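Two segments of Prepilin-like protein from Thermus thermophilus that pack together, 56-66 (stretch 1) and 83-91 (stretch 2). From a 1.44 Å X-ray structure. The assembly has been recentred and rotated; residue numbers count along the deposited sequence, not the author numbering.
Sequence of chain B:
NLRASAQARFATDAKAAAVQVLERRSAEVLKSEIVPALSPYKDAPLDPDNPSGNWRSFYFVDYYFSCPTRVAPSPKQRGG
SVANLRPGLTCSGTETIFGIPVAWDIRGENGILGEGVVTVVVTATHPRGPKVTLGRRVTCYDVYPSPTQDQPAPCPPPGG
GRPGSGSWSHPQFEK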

# COMPACT_ATOMS: atom_id res chain seq x y z
N ARG B 56 -14.01 0.84 -26.49
CA ARG B 56 -13.87 0.46 -25.08
C ARG B 56 -13.76 1.74 -24.24
O ARG B 56 -13.16 2.72 -24.67
CB ARG B 56 -12.64 -0.45 -24.94
CG ARG B 56 -12.48 -1.04 -23.54
CD ARG B 56 -11.45 -2.15 -23.58
NE ARG B 56 -12.01 -3.34 -24.23
CZ ARG B 56 -11.63 -3.89 -25.37
NH1 ARG B 56 -10.79 -3.29 -26.20
NH2 ARG B 56 -12.15 -5.06 -25.70
N SER B 57 -14.36 1.68 -23.04
CA SER B 57 -14.37 2.71 -22.04
C SER B 57 -13.76 2.12 -20.78
O SER B 57 -14.21 1.07 -20.29
CB SER B 57 -15.77 3.19 -21.79
OG SER B 57 -15.82 4.23 -20.81
N PHE B 58 -12.76 2.83 -20.24
CA PHE B 58 -12.09 2.37 -19.01
C PHE B 58 -12.51 3.22 -17.81
O PHE B 58 -12.32 4.42 -17.81
CB PHE B 58 -10.57 2.46 -19.15
CG PHE B 58 -10.00 1.63 -20.26
CD1 PHE B 58 -9.83 0.28 -20.08
CD2 PHE B 58 -9.66 2.17 -21.49
CE1 PHE B 58 -9.30 -0.51 -21.08
CE2 PHE B 58 -9.15 1.36 -22.50
CZ PHE B 58 -8.98 0.02 -22.29
N TYR B 59 -13.05 2.55 -16.80
CA TYR B 59 -13.41 3.24 -15.57
C TYR B 59 -12.16 3.85 -14.91
O TYR B 59 -12.30 4.73 -14.06
CB TYR B 59 -14.16 2.32 -14.61
CG TYR B 59 -15.61 2.14 -14.94
CD1 TYR B 59 -16.01 1.49 -16.10
CD2 TYR B 59 -16.60 2.72 -14.17
CE1 TYR B 59 -17.35 1.33 -16.42
CE2 TYR B 59 -17.94 2.54 -14.45
CZ TYR B 59 -18.33 1.88 -15.61
OH TYR B 59 -19.65 1.74 -15.94
N PHE B 60 -10.98 3.32 -15.22
CA PHE B 60 -9.73 3.88 -14.70
C PHE B 60 -9.76 5.41 -14.87
O PHE B 60 -9.36 6.17 -13.98
CB PHE B 60 -8.53 3.25 -15.39
CG PHE B 60 -7.22 3.80 -14.92
CD1 PHE B 60 -6.73 5.00 -15.41
CD2 PHE B 60 -6.53 3.14 -13.92
CE1 PHE B 60 -5.55 5.53 -14.92
CE2 PHE B 60 -5.32 3.65 -13.47
CZ PHE B 60 -4.84 4.83 -13.96
N VAL B 61 -10.17 5.85 -16.06
CA VAL B 61 -10.18 7.29 -16.37
C VAL B 61 -11.12 8.04 -15.43
O VAL B 61 -10.78 9.11 -14.90
CB VAL B 61 -10.57 7.53 -17.84
CG1 VAL B 61 -10.65 9.01 -18.20
CG2 VAL B 61 -9.64 6.79 -18.77
N ASP B 62 -12.33 7.51 -15.23
CA ASP B 62 -13.31 8.12 -14.38
C ASP B 62 -12.78 8.24 -12.95
O ASP B 62 -12.85 9.31 -12.34
CB ASP B 62 -14.64 7.37 -14.41
CG ASP B 62 -15.14 7.31 -15.84
OD1 ASP B 62 -15.67 8.33 -16.31
OD2 ASP B 62 -14.90 6.26 -16.50
N TYR B 63 -12.22 7.16 -12.43
CA TYR B 63 -11.74 7.22 -11.04
C TYR B 63 -10.52 8.15 -10.93
O TYR B 63 -10.41 8.91 -9.95
CB TYR B 63 -11.41 5.83 -10.50
CG TYR B 63 -12.64 5.05 -10.11
CD1 TYR B 63 -13.33 5.36 -8.96
CD2 TYR B 63 -13.11 3.99 -10.88
CE1 TYR B 63 -14.49 4.70 -8.61
CE2 TYR B 63 -14.25 3.31 -10.53
CZ TYR B 63 -14.94 3.65 -9.38
OH TYR B 63 -16.06 2.95 -9.05
N TYR B 64 -9.58 8.05 -11.88
CA TYR B 64 -8.35 8.85 -11.85
C TYR B 64 -8.68 10.34 -11.81
O TYR B 64 -8.12 11.06 -10.98
CB TYR B 64 -7.44 8.53 -13.03
CG TYR B 64 -6.16 9.33 -13.01
CD1 TYR B 64 -5.11 9.00 -12.18
CD2 TYR B 64 -6.04 10.50 -13.75
CE1 TYR B 64 -3.97 9.77 -12.09
CE2 TYR B 64 -4.90 11.27 -13.66
CZ TYR B 64 -3.86 10.92 -12.83
OH TYR B 64 -2.76 11.74 -12.70
N PHE B 65 -9.57 10.81 -12.69
CA PHE B 65 -9.87 12.22 -12.78
C PHE B 65 -10.97 12.67 -11.81
O PHE B 65 -11.12 13.91 -11.60
CB PHE B 65 -10.22 12.60 -14.22
CG PHE B 65 -9.01 12.59 -15.12
CD1 PHE B 65 -8.05 13.59 -15.02
CD2 PHE B 65 -8.85 11.61 -16.07
CE1 PHE B 65 -6.94 13.59 -15.85
CE2 PHE B 65 -7.73 11.62 -16.89
CZ PHE B 65 -6.79 12.60 -16.79
N SER B 66 -11.74 11.76 -11.20
CA SER B 66 -12.84 12.17 -10.33
C SER B 66 -12.46 12.16 -8.85
O SER B 66 -13.17 12.75 -8.08
CB SER B 66 -14.05 11.31 -10.51
OG SER B 66 -14.49 11.32 -11.87
N ALA B 83 -17.45 17.01 -17.76
CA ALA B 83 -18.80 16.56 -18.10
C ALA B 83 -18.78 15.15 -18.72
O ALA B 83 -19.78 14.48 -18.77
CB ALA B 83 -19.47 17.54 -19.02
N ASN B 84 -17.61 14.71 -19.18
CA ASN B 84 -17.45 13.41 -19.83
C ASN B 84 -16.77 12.42 -18.89
O ASN B 84 -16.22 11.42 -19.33
CB ASN B 84 -16.67 13.55 -21.13
CG ASN B 84 -17.40 14.41 -22.15
OD1 ASN B 84 -18.63 14.45 -22.13
ND2 ASN B 84 -16.65 15.12 -22.98
N LEU B 85 -16.82 12.69 -17.59
CA LEU B 85 -16.51 11.72 -16.53
C LEU B 85 -17.81 11.20 -15.91
O LEU B 85 -18.80 11.94 -15.69
CB LEU B 85 -15.62 12.38 -15.48
CG LEU B 85 -14.33 13.03 -15.94
CD1 LEU B 85 -13.75 13.82 -14.80
CD2 LEU B 85 -13.34 11.99 -16.44
N ARG B 86 -17.84 9.89 -15.65
CA ARG B 86 -19.05 9.25 -15.20
C ARG B 86 -19.51 9.84 -13.87
O ARG B 86 -18.73 10.00 -12.94
CB ARG B 86 -18.82 7.76 -15.03
CG ARG B 86 -18.87 6.98 -16.33
CD ARG B 86 -18.59 5.52 -16.11
NE ARG B 86 -18.82 4.79 -17.37
CZ ARG B 86 -17.90 4.47 -18.27
NH1 ARG B 86 -16.63 4.82 -18.12
NH2 ARG B 86 -18.28 3.80 -19.35
N PRO B 87 -20.82 10.18 -13.74
CA PRO B 87 -21.36 10.73 -12.51
C PRO B 87 -21.64 9.58 -11.54
O PRO B 87 -21.72 8.45 -11.94
CB PRO B 87 -22.64 11.42 -13.01
CG PRO B 87 -23.12 10.47 -14.09
CD PRO B 87 -21.85 10.06 -14.80
N GLY B 88 -21.73 9.86 -10.24
CA GLY B 88 -22.23 8.82 -9.35
C GLY B 88 -21.22 7.71 -9.05
O GLY B 88 -21.61 6.64 -8.63
N LEU B 89 -19.94 7.93 -9.32
CA LEU B 89 -18.92 7.10 -8.71
C LEU B 89 -18.74 7.56 -7.27
O LEU B 89 -18.78 8.73 -6.97
CB LEU B 89 -17.58 7.24 -9.43
CG LEU B 89 -17.59 6.99 -10.92
CD1 LEU B 89 -16.20 7.17 -11.46
CD2 LEU B 89 -18.11 5.61 -11.23
N THR B 90 -18.48 6.60 -6.39
CA THR B 90 -18.08 6.90 -5.04
C THR B 90 -16.57 6.68 -4.89
O THR B 90 -16.05 5.60 -5.32
CB THR B 90 -18.91 6.02 -4.10
OG1 THR B 90 -20.29 6.34 -4.30
CG2 THR B 90 -18.57 6.27 -2.67
N CYS B 91 -15.88 7.68 -4.32
CA CYS B 91 -14.42 7.69 -4.21
C CYS B 91 -13.94 7.04 -2.89
O CYS B 91 -12.79 6.61 -2.76
CB CYS B 91 -13.86 9.12 -4.28
SG CYS B 91 -14.06 9.88 -5.92
O HOH W 1 -18.47 3.97 -7.54
O HOH W 2 -17.17 12.08 -12.03

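What holds the charged part of this contact together? Arg-86 reaches from the irregular second stretch to the helix and the strand before it, and Asp-62 meets it twice. The carboxylate divides its oxygens: OD1 of Asp-62 accepts a hydrogen bond from the backbone N of Arg-86 at 2.8 Å, nearly straight at 167°, while OD2 of Asp-62 forms a salt bridge with NH1 of Arg-86, also at 2.8 Å. One acidic side chain thus fixes both the backbone and the far end of the same arginine. Beyond it, OG of Ser-57 accepts from both NH1 and NH2 of Arg-86, each at 2.9 Å; the angles of 140° and 139° are those of an acceptor shared almost evenly between two donors.

How is the face of the flat guanidinium used while NH1 and NH2 bind these polar partners? Its face lies on the ring of Tyr-59, with centres 4.0 Å apart and planes only 12° from parallel. CZ of Arg-86 sits 4.0 Å from the centroid of the Tyr-59 ring, 24° off the normal, so the stack is also a cation-pi interaction. In-plane hydrogen bonding and stacking are compatible because they use different directions around the same group. The hydroxyl of Tyr-59 adds no hydrogen bond here: its OH is 3.5 Å from NE of Arg-86, but the angle is poor.

Where do the apolar side chains meet? Leu-89 points toward the helix and places CD1 over the face of Tyr-63, 4.1 Å from the ring centroid and 7° off its normal, an almost perpendicular CH-pi approach. CD1 of Leu-89 also lies 3.3 Å from CB of Asp-62, a tight fit against the residue that binds Arg-86. Leu-85 makes a second apolar patch, with its CD1 3.8 Å from CB of Phe-65 and its CD2 4.4 Å from CG1 of Val-61. The two leucines therefore pack against different parts of the helical segment.

Does water contribute to the join? Two waters bridge the stretches, each pairing a side-chain hydroxyl of the helix with the backbone of the loop. Water 1 lies 3.0 Å from OH of Tyr-63 and accepts from N of Thr-90 at 2.9 Å. Water 2 donates to OG of Ser-66 and to O of Arg-86, both at 2.8 Å. The Ser-66 hydroxyl is free to accept because its own proton goes to O of Asp-62, 2.6 Å from OG of Ser-66, one turn back in the helix.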